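Local coordinates for malonyl CoA-acyl carrier protein transacylase (Staphylococcus aureus, PDB 3IM9), which transfers the malonyl group from coenzyme A to holo-acyl carrier protein, the step that supplies malonyl-ACP to bacterial fatty acid biosynthesis, at residues A[22-27]-A[57-62]; A[48-53]-A[67-72]; A[276-281]-A[298-303]. All coordinates share one frame; numbering follows the deposited sequence.

Interaction 1: residues A[22-27]-A[57-62]; sequences QKVGMA and FTDEEG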
ATOM      1  N   GLN A  22      -9.413   3.293   2.435  1.00 11.31           N
ATOM      2  CA  GLN A  22     -10.562   3.719   1.617  1.00  9.85           C
ATOM      3  C   GLN A  22     -11.683   4.283   2.522  1.00 11.42           C
ATOM      4  O   GLN A  22     -11.792   3.882   3.717  1.00 11.61           O
ATOM      5  CB  GLN A  22     -11.084   2.534   0.778  1.00 11.27           C
ATOM      6  CG  GLN A  22     -11.774   1.371   1.560  1.00 13.28           C
ATOM      7  CD  GLN A  22     -10.832   0.420   2.210  1.00 10.51           C
ATOM      8  OE1 GLN A  22      -9.605   0.488   2.140  1.00 10.85           O
ATOM      9  NE2 GLN A  22     -11.466  -0.514   2.929  1.00 12.96           N
ATOM     10  N   LYS A  23     -12.584   5.030   1.908  1.00 10.87           N
ATOM     11  CA  LYS A  23     -13.788   5.502   2.587  1.00 11.83           C
ATOM     12  C   LYS A  23     -14.805   5.842   1.562  1.00 12.29           C
ATOM     13  O   LYS A  23     -14.412   6.405   0.515  1.00 12.46           O
ATOM     14  CB  LYS A  23     -13.516   6.719   3.488  1.00 14.04           C
ATOM     15  CG  LYS A  23     -12.905   7.918   2.801  1.00 21.40           C
ATOM     16  CD  LYS A  23     -12.775   9.029   3.940  1.00 32.74           C
ATOM     17  CE  LYS A  23     -12.706  10.443   3.362  1.00 40.98           C
ATOM     18  NZ  LYS A  23     -13.911  10.779   2.471  1.00 46.26           N
ATOM     19  N   VAL A  24     -16.085   5.504   1.841  1.00 11.18           N
ATOM     20  CA  VAL A  24     -17.135   5.918   0.951  1.00 12.74           C
ATOM     21  C   VAL A  24     -17.156   7.440   0.884  1.00 13.35           C
ATOM     22  O   VAL A  24     -17.076   8.173   1.891  1.00 14.61           O
ATOM     23  CB  VAL A  24     -18.506   5.377   1.339  1.00 13.74           C
ATOM     24  CG1 VAL A  24     -19.529   5.850   0.271  1.00 16.35           C
ATOM     25  CG2 VAL A  24     -18.415   3.858   1.472  1.00 15.27           C
ATOM     26  N   GLY A  25     -17.156   7.939  -0.354  1.00 10.70           N
ATOM     27  CA  GLY A  25     -17.131   9.378  -0.634  1.00 11.19           C
ATOM     28  C   GLY A  25     -15.766   9.792  -1.200  1.00 14.81           C
ATOM     29  O   GLY A  25     -15.591  10.933  -1.655  1.00 14.38           O
ATOM     30  N   MET A  26     -14.786   8.889  -1.168  1.00 10.88           N
ATOM     31  CA  MET A  26     -13.421   9.218  -1.609  1.00 10.76           C
ATOM     32  C   MET A  26     -13.405   9.738  -3.046  1.00 10.51           C
ATOM     33  O   MET A  26     -13.964   9.100  -3.973  1.00 11.43           O
ATOM     34  CB  MET A  26     -12.486   8.020  -1.446  1.00  9.71           C
ATOM     35  CG  MET A  26     -12.960   6.780  -2.243  1.00 10.40           C
ATOM     36  SD  MET A  26     -12.052   5.251  -1.771  1.00 10.39           S
ATOM     37  CE  MET A  26     -10.424   5.560  -2.555  1.00  9.92           C
ATOM     38  N   ALA A  27     -12.760  10.920  -3.184  1.00 11.42           N
ATOM     39  CA  ALA A  27     -12.573  11.621  -4.480  1.00 10.54           C
ATOM     40  C   ALA A  27     -13.835  12.326  -4.966  1.00 11.26           C
ATOM     41  O   ALA A  27     -13.756  12.928  -6.065  1.00 12.50           O
ATOM     42  CB  ALA A  27     -11.936  10.664  -5.576  1.00 13.41           C
ATOM     43  N   PHE A  57     -17.886   6.762  -4.574  1.00 10.57           N
ATOM     44  CA  PHE A  57     -18.593   7.919  -4.038  1.00 11.81           C
ATOM     45  C   PHE A  57     -19.799   7.590  -3.174  1.00 12.57           C
ATOM     46  O   PHE A  57     -20.005   8.403  -2.231  1.00 14.07           O
ATOM     47  CB  PHE A  57     -19.123   8.827  -5.204  1.00 11.59           C
ATOM     48  CG  PHE A  57     -18.054   9.353  -6.161  1.00 10.95           C
ATOM     49  CD1 PHE A  57     -16.666   9.401  -5.877  1.00 10.57           C
ATOM     50  CD2 PHE A  57     -18.510   9.876  -7.423  1.00 11.67           C
ATOM     51  CE1 PHE A  57     -15.711   9.892  -6.830  1.00 10.31           C
ATOM     52  CE2 PHE A  57     -17.556  10.373  -8.312  1.00 10.24           C
ATOM     53  CZ  PHE A  57     -16.179  10.418  -8.042  1.00 12.04           C
ATOM     54  N   THR A  58     -20.575   6.554  -3.482  1.00 11.47           N
ATOM     55  CA  THR A  58     -21.774   6.275  -2.719  1.00 12.70           C
ATOM     56  C   THR A  58     -21.834   4.781  -2.290  1.00 13.36           C
ATOM     57  O   THR A  58     -22.483   4.490  -1.266  1.00 14.87           O
ATOM     58  CB  THR A  58     -23.047   6.650  -3.500  1.00 14.02           C
ATOM     59  OG1 THR A  58     -22.980   6.182  -4.828  1.00 15.40           O
ATOM     60  CG2 THR A  58     -23.097   8.164  -3.652  1.00 15.48           C
ATOM     61  N   ASP A  59     -21.209   3.855  -3.030  1.00 13.46           N
ATOM     62  CA  ASP A  59     -21.113   2.425  -2.725  1.00 14.09           C
ATOM     63  C   ASP A  59     -22.459   1.824  -2.288  1.00 15.88           C
ATOM     64  O   ASP A  59     -22.567   1.230  -1.204  1.00 13.97           O
ATOM     65  CB  ASP A  59     -20.080   2.168  -1.687  1.00 13.48           C
ATOM     66  CG  ASP A  59     -19.696   0.700  -1.646  1.00 10.09           C
ATOM     67  OD1 ASP A  59     -19.126   0.290  -0.579  1.00 13.41           O
ATOM     68  OD2 ASP A  59     -19.916  -0.007  -2.648  1.00 11.04           O
ATOM     69  N   GLU A  60     -23.422   1.906  -3.178  1.00 15.12           N
ATOM     70  CA  GLU A  60     -24.754   1.419  -2.765  1.00 17.40           C
ATOM     71  C   GLU A  60     -24.732  -0.132  -2.599  1.00 18.11           C
ATOM     72  O   GLU A  60     -25.635  -0.646  -1.891  1.00 18.30           O
ATOM     73  CB  GLU A  60     -25.789   1.833  -3.790  1.00 18.41           C
ATOM     74  CG  GLU A  60     -25.592   1.101  -5.088  1.00 23.99           C
ATOM     75  CD  GLU A  60     -26.750   1.244  -6.166  1.00 33.10           C
ATOM     76  OE1 GLU A  60     -27.880   1.707  -5.829  1.00 35.35           O
ATOM     77  OE2 GLU A  60     -26.482   0.853  -7.332  1.00 34.57           O
ATOM     78  N   GLU A  61     -23.806  -0.854  -3.239  1.00 16.51           N
ATOM     79  CA  GLU A  61     -23.638  -2.318  -3.114  1.00 15.23           C
ATOM     80  C   GLU A  61     -22.755  -2.705  -1.917  1.00 14.91           C
ATOM     81  O   GLU A  61     -22.608  -3.924  -1.673  1.00 17.50           O
ATOM     82  CB  GLU A  61     -23.190  -3.001  -4.388  1.00 18.05           C
ATOM     83  CG  GLU A  61     -24.136  -2.742  -5.510  1.00 20.26           C
ATOM     84  CD  GLU A  61     -23.792  -3.467  -6.809  1.00 25.92           C
ATOM     85  OE1 GLU A  61     -24.775  -3.796  -7.480  1.00 31.05           O
ATOM     86  OE2 GLU A  61     -22.638  -3.738  -7.225  1.00 21.34           O
ATOM     87  N   GLY A  62     -22.274  -1.752  -1.144  1.00 15.09           N
ATOM     88  CA  GLY A  62     -21.380  -2.019   0.000  1.00 14.55           C
ATOM     89  C   GLY A  62     -20.175  -2.899  -0.366  1.00 15.44           C
ATOM     90  O   GLY A  62     -19.770  -3.804   0.440  1.00 16.68           O
TER
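Phe57 meets the 22-27 loop with its ring edge: the carbonyl O of Met26 lies in the ring plane, 3.3 Å from Phe57 CD1, where the slightly positive ring hydrogens suit a carbonyl oxygen. Ala27 CB approaches Phe57 CE1 at 4.1 Å. Gly25 has its CA 3.4 Å from Phe57 O, a CA-H...O contact. Val24, its CG1 anti to the backbone N (chi1 -178°), can touch two places at once through its branches. CG1 sits 3.6 Å from the carbonyl O of both Phe57 and Thr58, while CG2 touches Asp59 CB at 4.0 Å, the side chains crossing at about a right angle. No hydrogen bond joins the segments, but a backbone bond between Gly25 and Met56 ties the loop to the end of helix 52-57. Lys23 to Met26 form a type II turn, closed by Met26 N on Lys23 O; at phi 109° a CB on Gly25 would press against the carbonyl O of Val24, calling for glycine. The Asp59 carboxylate accepts from the backbone N of Lys63 (OD2) and Leu64 (OD1), holding it beside Val24. The contact packs this turn, in the loop after strand 11-16, against the C-terminal end of helix 52-57 in the acyltransferase fold.

Interaction 2: residues A[48-53]-A[67-72]; sequences LDFDIL and TENTQP. With ACT (acetate ion), chain C.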
ATOM      1  N   LEU A  48     -12.625   0.358 -16.514  1.00 14.47           N
ATOM      2  CA  LEU A  48     -13.063  -0.766 -15.714  1.00 13.91           C
ATOM      3  C   LEU A  48     -14.445  -1.325 -16.038  1.00 14.45           C
ATOM      4  O   LEU A  48     -15.368  -0.538 -16.432  1.00 16.28           O
ATOM      5  CB  LEU A  48     -12.971  -0.344 -14.223  1.00 13.09           C
ATOM      6  CG  LEU A  48     -11.521  -0.031 -13.779  1.00 13.67           C
ATOM      7  CD1 LEU A  48     -11.462   0.660 -12.515  1.00 12.35           C
ATOM      8  CD2 LEU A  48     -10.671  -1.338 -13.665  1.00 14.72           C
ATOM      9  N   ASP A  49     -14.615  -2.609 -15.749  1.00 15.84           N
ATOM     10  CA  ASP A  49     -15.844  -3.341 -16.045  1.00 17.51           C
ATOM     11  C   ASP A  49     -16.880  -3.261 -14.909  1.00 18.42           C
ATOM     12  O   ASP A  49     -17.850  -4.025 -14.899  1.00 20.27           O
ATOM     13  CB  ASP A  49     -15.500  -4.839 -16.398  1.00 18.44           C
ATOM     14  CG  ASP A  49     -14.982  -5.648 -15.231  1.00 20.79           C
ATOM     15  OD1 ASP A  49     -14.841  -5.163 -14.095  1.00 23.04           O
ATOM     16  OD2 ASP A  49     -14.625  -6.857 -15.510  1.00 23.48           O
ATOM     17  N   PHE A  50     -16.676  -2.386 -13.902  1.00 14.13           N
ATOM     18  CA  PHE A  50     -17.739  -2.133 -12.955  1.00 13.74           C
ATOM     19  C   PHE A  50     -17.782  -0.611 -12.750  1.00 13.55           C
ATOM     20  O   PHE A  50     -16.879   0.110 -13.275  1.00 12.81           O
ATOM     21  CB  PHE A  50     -17.461  -2.843 -11.612  1.00 14.95           C
ATOM     22  CG  PHE A  50     -16.279  -2.233 -10.806  1.00 14.90           C
ATOM     23  CD1 PHE A  50     -14.943  -2.469 -11.213  1.00 13.87           C
ATOM     24  CD2 PHE A  50     -16.510  -1.568  -9.580  1.00 14.84           C
ATOM     25  CE1 PHE A  50     -13.858  -1.946 -10.471  1.00 15.23           C
ATOM     26  CE2 PHE A  50     -15.476  -1.027  -8.887  1.00 15.63           C
ATOM     27  CZ  PHE A  50     -14.100  -1.254  -9.320  1.00 12.73           C
ATOM     28  N   ASP A  51     -18.810  -0.132 -12.019  1.00 13.81           N
ATOM     29  CA  ASP A  51     -18.988   1.303 -11.851  1.00 12.84           C
ATOM     30  C   ASP A  51     -18.100   1.757 -10.711  1.00 10.85           C
ATOM     31  O   ASP A  51     -18.504   1.886  -9.519  1.00 11.53           O
ATOM     32  CB  ASP A  51     -20.449   1.645 -11.577  1.00 14.36           C
ATOM     33  CG  ASP A  51     -20.716   3.099 -11.710  1.00 16.76           C
ATOM     34  OD1 ASP A  51     -19.799   3.933 -11.577  1.00 13.92           O
ATOM     35  OD2 ASP A  51     -21.916   3.436 -11.909  1.00 15.70           O
ATOM     36  N   ILE A  52     -16.853   1.998 -11.084  1.00 10.70           N
ATOM     37  CA  ILE A  52     -15.837   2.389 -10.051  1.00 11.54           C
ATOM     38  C   ILE A  52     -16.184   3.697  -9.351  1.00 11.10           C
ATOM     39  O   ILE A  52     -16.034   3.834  -8.150  1.00 10.91           O
ATOM     40  CB  ILE A  52     -14.387   2.479 -10.681  1.00 11.21           C
ATOM     41  CG1 ILE A  52     -13.341   2.847  -9.604  1.00 14.30           C
ATOM     42  CG2 ILE A  52     -14.444   3.368 -11.963  1.00 14.95           C
ATOM     43  CD1 ILE A  52     -13.134   1.790  -8.607  1.00 22.07           C
ATOM     44  N   LEU A  53     -16.699   4.664 -10.122  1.00 10.37           N
ATOM     45  CA  LEU A  53     -16.995   5.913  -9.456  1.00  9.79           C
ATOM     46  C   LEU A  53     -18.190   5.832  -8.470  1.00 10.83           C
ATOM     47  O   LEU A  53     -18.130   6.428  -7.396  1.00 11.23           O
ATOM     48  CB  LEU A  53     -17.189   7.100 -10.476  1.00 10.73           C
ATOM     49  CG  LEU A  53     -16.015   7.247 -11.470  1.00 10.06           C
ATOM     50  CD1 LEU A  53     -16.274   8.494 -12.337  1.00 12.13           C
ATOM     51  CD2 LEU A  53     -14.688   7.444 -10.732  1.00 12.04           C
ATOM     52  N   THR A  67     -11.404  -6.116  -1.828  1.00 11.65           N
ATOM     53  CA  THR A  67     -10.094  -5.677  -2.428  1.00 10.34           C
ATOM     54  C   THR A  67     -10.073  -5.643  -3.959  1.00 10.43           C
ATOM     55  O   THR A  67      -9.350  -4.784  -4.516  1.00 11.06           O
ATOM     56  CB  THR A  67      -8.982  -6.545  -1.841  1.00 12.07           C
ATOM     57  OG1 THR A  67      -7.741  -5.838  -2.032  1.00 13.77           O
ATOM     58  CG2 THR A  67      -8.935  -7.935  -2.410  1.00 14.12           C
ATOM     59  N   GLU A  68     -10.896  -6.471  -4.639  1.00 11.11           N
ATOM     60  CA  GLU A  68     -10.936  -6.404  -6.137  1.00 11.64           C
ATOM     61  C   GLU A  68     -11.435  -5.020  -6.601  1.00 10.86           C
ATOM     62  O   GLU A  68     -11.096  -4.556  -7.725  1.00 10.84           O
ATOM     63  CB  GLU A  68     -11.741  -7.568  -6.760  1.00 13.48           C
ATOM     64  CG  GLU A  68     -13.183  -7.644  -6.342  1.00 16.32           C
ATOM     65  CD  GLU A  68     -13.448  -8.427  -5.082  1.00 20.66           C
ATOM     66  OE1 GLU A  68     -14.533  -9.037  -5.081  1.00 25.87           O
ATOM     67  OE2 GLU A  68     -12.716  -8.397  -4.081  1.00 15.60           O
ATOM     68  N   ASN A  69     -12.250  -4.404  -5.762  1.00  9.54           N
ATOM     69  CA  ASN A  69     -12.735  -3.019  -5.972  1.00  9.34           C
ATOM     70  C   ASN A  69     -11.896  -1.971  -5.284  1.00 10.87           C
ATOM     71  O   ASN A  69     -11.616  -0.907  -5.867  1.00 10.39           O
ATOM     72  CB  ASN A  69     -14.164  -2.861  -5.508  1.00  9.49           C
ATOM     73  CG  ASN A  69     -15.056  -3.962  -6.052  1.00 12.03           C
ATOM     74  OD1 ASN A  69     -15.025  -4.253  -7.243  1.00 13.41           O
ATOM     75  ND2 ASN A  69     -15.885  -4.588  -5.161  1.00 12.76           N
ATOM     76  N   THR A  70     -11.416  -2.257  -4.059  1.00  9.34           N
ATOM     77  CA  THR A  70     -10.719  -1.214  -3.316  1.00  8.54           C
ATOM     78  C   THR A  70      -9.407  -0.884  -4.008  1.00  8.40           C
ATOM     79  O   THR A  70      -8.963   0.275  -3.962  1.00  8.01           O
ATOM     80  CB  THR A  70     -10.282  -1.730  -1.908  1.00 10.25           C
ATOM     81  OG1 THR A  70     -11.326  -2.618  -1.370  1.00 11.66           O
ATOM     82  CG2 THR A  70     -10.163  -0.484  -1.029  1.00 11.90           C
ATOM     83  N   GLN A  71      -8.737  -1.886  -4.569  1.00  8.60           N
ATOM     84  CA  GLN A  71      -7.408  -1.603  -5.173  1.00  8.76           C
ATOM     85  C   GLN A  71      -7.482  -0.548  -6.307  1.00  7.54           C
ATOM     86  O   GLN A  71      -6.759   0.446  -6.250  1.00  8.83           O
ATOM     87  CB  GLN A  71      -6.697  -2.863  -5.599  1.00  9.59           C
ATOM     88  CG  GLN A  71      -6.296  -3.723  -4.357  1.00  8.84           C
ATOM     89  CD  GLN A  71      -5.405  -4.877  -4.693  1.00  8.79           C
ATOM     90  OE1 GLN A  71      -4.510  -4.776  -5.560  1.00  8.97           O
ATOM     91  NE2 GLN A  71      -5.643  -6.048  -4.029  1.00  9.38           N
ATOM     92  N   PRO A  72      -8.319  -0.753  -7.328  1.00  8.58           N
ATOM     93  CA  PRO A  72      -8.404   0.291  -8.356  1.00  9.48           C
ATOM     94  C   PRO A  72      -9.012   1.562  -7.789  1.00  9.92           C
ATOM     95  O   PRO A  72      -8.608   2.645  -8.251  1.00  9.55           O
ATOM     96  CB  PRO A  72      -9.363  -0.317  -9.444  1.00 10.40           C
ATOM     97  CG  PRO A  72     -10.058  -1.478  -8.734  1.00 10.43           C
ATOM     98  CD  PRO A  72      -9.037  -1.986  -7.719  1.00  9.18           C
TER
HETATM   99  C   ACT C 801     -10.442  -8.014   0.930  1.00 24.22           C
HETATM  100  O   ACT C 801     -11.359  -8.049   0.118  1.00 23.13           O
HETATM  101  OXT ACT C 801      -9.790  -9.096   0.977  1.00 27.69           O
HETATM  102  CH3 ACT C 801     -10.114  -6.833   1.769  1.00 24.15           C
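Phe50 CG stands between its own backbone N and carbonyl carbon (chi1 70°), while Asn69 CG lies anti to its carbonyl carbon (chi1 -49°), and the two side chains meet with the amide oxygen over the phenyl ring. Asn69 OD1 comes 3.6 Å from Phe50 CE2, above one face and displaced toward the rim, with ring and amide planes 45° apart. Asparagine suits this place because its polar ends have their own partners: OD1 accepts from Arg120 NH1 and ND2 donates to Lys63 O, which together fix the amide's rotation. The same arginine packs on Phe50.

Pro72 fills the next turn of helix 67-84, where a residue without an N-H bends the helix and offers a compact apolar ring. Its CG reaches the edge of the Phe50 ring, 4.1 Å from CZ, and its CB lies 3.8 Å from Leu48 CD1. Ile52 adds its long branch, CD1 lying 4.4 Å from Pro72 CB, so three apolar side chains gather on one proline.

At the start of that helix, Thr67 N donates a nearly straight bond of 2.7 Å to acetate O. The acetate, probably from the crystallisation liquor, also bonds to Ser203 N. The side chain of Pro72 lies about 12 Å from that of Ser97, probably the active-site serine. The connection from helix 35-47, with the first turn of helix 52-57, packs on the kinked start of helix 67-84.

Interaction 3: residues A[276-281]-A[298-303]; sequences DHFIEI and VKLTSI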
ATOM      1  N   ASP A 276      13.368  14.114   4.865  1.00 17.24           N
ATOM      2  CA  ASP A 276      12.830  14.673   6.103  1.00 17.90           C
ATOM      3  C   ASP A 276      11.411  15.233   5.953  1.00 17.29           C
ATOM      4  O   ASP A 276      10.918  15.908   6.811  1.00 17.93           O
ATOM      5  CB  ASP A 276      13.768  15.728   6.728  1.00 20.01           C
ATOM      6  CG  ASP A 276      14.046  16.820   5.810  1.00 22.02           C
ATOM      7  OD1 ASP A 276      14.943  17.638   6.146  1.00 30.46           O
ATOM      8  OD2 ASP A 276      13.446  16.913   4.738  1.00 24.28           O
ATOM      9  N   HIS A 277      10.816  14.925   4.818  1.00 14.52           N
ATOM     10  CA  HIS A 277       9.430  15.376   4.594  1.00 14.30           C
ATOM     11  C   HIS A 277       8.765  14.262   3.741  1.00 13.25           C
ATOM     12  O   HIS A 277       9.234  13.872   2.686  1.00 15.38           O
ATOM     13  CB  HIS A 277       9.447  16.686   3.772  1.00 15.78           C
ATOM     14  CG  HIS A 277       8.070  17.326   3.612  1.00 17.47           C
ATOM     15  ND1 HIS A 277       7.816  18.386   2.750  1.00 19.91           N
ATOM     16  CD2 HIS A 277       6.875  17.055   4.222  1.00 17.37           C
ATOM     17  CE1 HIS A 277       6.536  18.723   2.838  1.00 21.59           C
ATOM     18  NE2 HIS A 277       5.943  17.925   3.713  1.00 19.23           N
ATOM     19  N   PHE A 278       7.691  13.714   4.318  1.00 14.52           N
ATOM     20  CA  PHE A 278       6.901  12.719   3.604  1.00 13.59           C
ATOM     21  C   PHE A 278       5.535  13.364   3.340  1.00 11.58           C
ATOM     22  O   PHE A 278       4.876  13.845   4.265  1.00 13.80           O
ATOM     23  CB  PHE A 278       6.693  11.489   4.522  1.00 12.05           C
ATOM     24  CG  PHE A 278       7.964  10.691   4.758  1.00 11.54           C
ATOM     25  CD1 PHE A 278       8.803  11.021   5.872  1.00 16.70           C
ATOM     26  CD2 PHE A 278       8.280   9.672   3.909  1.00 11.93           C
ATOM     27  CE1 PHE A 278       9.987  10.274   6.087  1.00 16.47           C
ATOM     28  CE2 PHE A 278       9.460   8.878   4.116  1.00 12.91           C
ATOM     29  CZ  PHE A 278      10.291   9.218   5.217  1.00 14.10           C
ATOM     30  N   ILE A 279       5.075  13.206   2.133  1.00 11.70           N
ATOM     31  CA  ILE A 279       3.772  13.738   1.686  1.00 12.79           C
ATOM     32  C   ILE A 279       2.960  12.509   1.299  1.00 12.42           C
ATOM     33  O   ILE A 279       3.192  11.855   0.286  1.00 12.52           O
ATOM     34  CB  ILE A 279       3.940  14.612   0.505  1.00 11.48           C
ATOM     35  CG1 ILE A 279       4.855  15.817   0.903  1.00 15.46           C
ATOM     36  CG2 ILE A 279       2.517  15.200   0.048  1.00 13.91           C
ATOM     37  CD1 ILE A 279       5.103  16.826  -0.348  1.00 17.46           C
ATOM     38  N   GLU A 280       1.920  12.276   2.137  1.00 11.17           N
ATOM     39  CA  GLU A 280       0.920  11.184   1.863  1.00 10.09           C
ATOM     40  C   GLU A 280      -0.187  11.696   0.966  1.00 11.15           C
ATOM     41  O   GLU A 280      -0.717  12.815   1.159  1.00 12.19           O
ATOM     42  CB  GLU A 280       0.430  10.706   3.203  1.00  9.95           C
ATOM     43  CG  GLU A 280      -0.499   9.425   3.032  1.00 11.32           C
ATOM     44  CD  GLU A 280      -0.901   8.855   4.358  1.00 11.46           C
ATOM     45  OE1 GLU A 280      -0.668   9.430   5.444  1.00 12.15           O
ATOM     46  OE2 GLU A 280      -1.440   7.710   4.283  1.00 10.56           O
ATOM     47  N   ILE A 281      -0.517  10.933  -0.069  1.00 10.90           N
ATOM     48  CA  ILE A 281      -1.477  11.414  -1.082  1.00  9.97           C
ATOM     49  C   ILE A 281      -2.509  10.272  -1.283  1.00 10.96           C
ATOM     50  O   ILE A 281      -2.188   9.176  -1.803  1.00 10.75           O
ATOM     51  CB  ILE A 281      -0.752  11.714  -2.436  1.00 12.14           C
ATOM     52  CG1 ILE A 281       0.288  12.810  -2.128  1.00 11.43           C
ATOM     53  CG2 ILE A 281      -1.787  12.115  -3.529  1.00 10.23           C
ATOM     54  CD1 ILE A 281       1.202  13.063  -3.413  1.00 13.72           C
ATOM     55  N   VAL A 298      10.643  13.861  11.525  1.00 20.07           N
ATOM     56  CA  VAL A 298      10.430  14.225  10.144  1.00 18.19           C
ATOM     57  C   VAL A 298       9.077  14.964   9.924  1.00 17.97           C
ATOM     58  O   VAL A 298       8.105  14.769  10.644  1.00 18.08           O
ATOM     59  CB  VAL A 298      10.486  12.989   9.184  1.00 17.56           C
ATOM     60  CG1 VAL A 298      11.905  12.366   9.230  1.00 18.58           C
ATOM     61  CG2 VAL A 298       9.359  11.909   9.474  1.00 17.04           C
ATOM     62  N   LYS A 299       9.005  15.774   8.884  1.00 17.26           N
ATOM     63  CA  LYS A 299       7.771  16.514   8.617  1.00 17.59           C
ATOM     64  C   LYS A 299       6.758  15.648   7.835  1.00 16.68           C
ATOM     65  O   LYS A 299       7.183  14.911   6.960  1.00 15.66           O
ATOM     66  CB  LYS A 299       8.071  17.734   7.754  1.00 18.31           C
ATOM     67  CG  LYS A 299       6.851  18.582   7.332  1.00 20.93           C
ATOM     68  CD  LYS A 299       7.357  19.820   6.585  1.00 25.56           C
ATOM     69  CE  LYS A 299       6.219  20.746   6.146  1.00 30.80           C
ATOM     70  NZ  LYS A 299       5.323  21.146   7.288  1.00 36.73           N
ATOM     71  N   LEU A 300       5.471  15.755   8.194  1.00 15.66           N
ATOM     72  CA  LEU A 300       4.436  14.951   7.547  1.00 16.36           C
ATOM     73  C   LEU A 300       3.376  15.853   6.986  1.00 16.66           C
ATOM     74  O   LEU A 300       2.887  16.740   7.698  1.00 17.68           O
ATOM     75  CB  LEU A 300       3.820  13.980   8.599  1.00 16.72           C
ATOM     76  CG  LEU A 300       4.839  12.968   9.176  1.00 18.16           C
ATOM     77  CD1 LEU A 300       4.306  12.260  10.456  1.00 20.62           C
ATOM     78  CD2 LEU A 300       5.413  12.024   8.101  1.00 19.88           C
ATOM     79  N   THR A 301       3.081  15.717   5.702  1.00 14.40           N
ATOM     80  CA  THR A 301       1.988  16.396   5.064  1.00 15.54           C
ATOM     81  C   THR A 301       1.003  15.383   4.518  1.00 14.70           C
ATOM     82  O   THR A 301       1.438  14.382   3.942  1.00 14.63           O
ATOM     83  CB  THR A 301       2.523  17.258   3.896  1.00 15.61           C
ATOM     84  OG1 THR A 301       3.390  18.284   4.476  1.00 18.45           O
ATOM     85  CG2 THR A 301       1.347  17.913   3.123  1.00 16.47           C
ATOM     86  N   SER A 302      -0.310  15.647   4.693  1.00 13.70           N
ATOM     87  CA  SER A 302      -1.307  14.737   4.113  1.00 13.87           C
ATOM     88  C   SER A 302      -2.135  15.513   3.083  1.00 14.16           C
ATOM     89  O   SER A 302      -2.647  16.615   3.436  1.00 15.98           O
ATOM     90  CB  SER A 302      -2.237  14.161   5.221  1.00 15.66           C
ATOM     91  OG  SER A 302      -3.429  13.643   4.625  1.00 15.90           O
ATOM     92  N   ILE A 303      -2.282  14.956   1.874  1.00 12.65           N
ATOM     93  CA  ILE A 303      -3.137  15.483   0.789  1.00 11.47           C
ATOM     94  C   ILE A 303      -4.282  14.519   0.575  1.00 11.96           C
ATOM     95  O   ILE A 303      -4.040  13.396   0.079  1.00 12.75           O
ATOM     96  CB  ILE A 303      -2.351  15.721  -0.547  1.00 13.42           C
ATOM     97  CG1 ILE A 303      -1.101  16.549  -0.277  1.00 18.66           C
ATOM     98  CG2 ILE A 303      -3.248  16.305  -1.648  1.00 13.44           C
ATOM     99  CD1 ILE A 303      -1.350  17.903   0.126  1.00 20.27           C
TER
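The His277 ring is sandwiched between aliphatic chains, with Ile279 CG1 over one face toward the rim and Lys299 CD centred over the opposite face, 3.7 Å from the ring centroid in a CH-pi contact. At the ring's edge and in its plane, NE2 shares a hydrogen bond of 2.7 Å with Thr301 OG1. Two adjacent parallel strands of a beta-alpha-beta unit, 275-281 and 299-303, connected through helix 286-294, hold these groups in register. His277, its CG anti to the backbone N (chi1 -174°), runs side by side with Lys299.

On the face bearing Phe278 and Leu300, the phenyl edge meets Val298 CG2 at 3.8 Å from CD1, and Leu300 CD2 lies beside Phe278 CB. These bulky apolar groups suit that face because Ile291 of helix 286-294 packs on them. The buried Glu280 extends on the same face; an acid suits the start of helix 286-294, where its carboxylate accepts from Ser288 OG and Leu287 N. Beta-branched residues fit the extended backbone on the other face, where Ile279 CG2 touches Ile303 CG1 at 3.9 Å. Five backbone hydrogen bonds connect the strands, the last running from Ile303 N to Glu280 O at 2.7 Å.

Interactions 1 and 2 are neighbours, their centres 11 Å apart, and their segments alternate along the chain: 22-27, 48-53, 57-62, 67-72. They share helix 52-57, which starts in interaction 2 and ends in interaction 1, and they touch where Gln22 OE1 packs against Thr70 CG2 at 3.4 Å. Interaction 3 comes much later in the sequence, about 25 Å from interaction 1 and 27 Å from interaction 2 between centres, at one edge of the four-stranded parallel sheet. Strand 11-16, which leads into the loop of interaction 1, pairs with the late strand 275-281, so the sheet joins early and late parts of the one acyl transferase domain that holds all six segments.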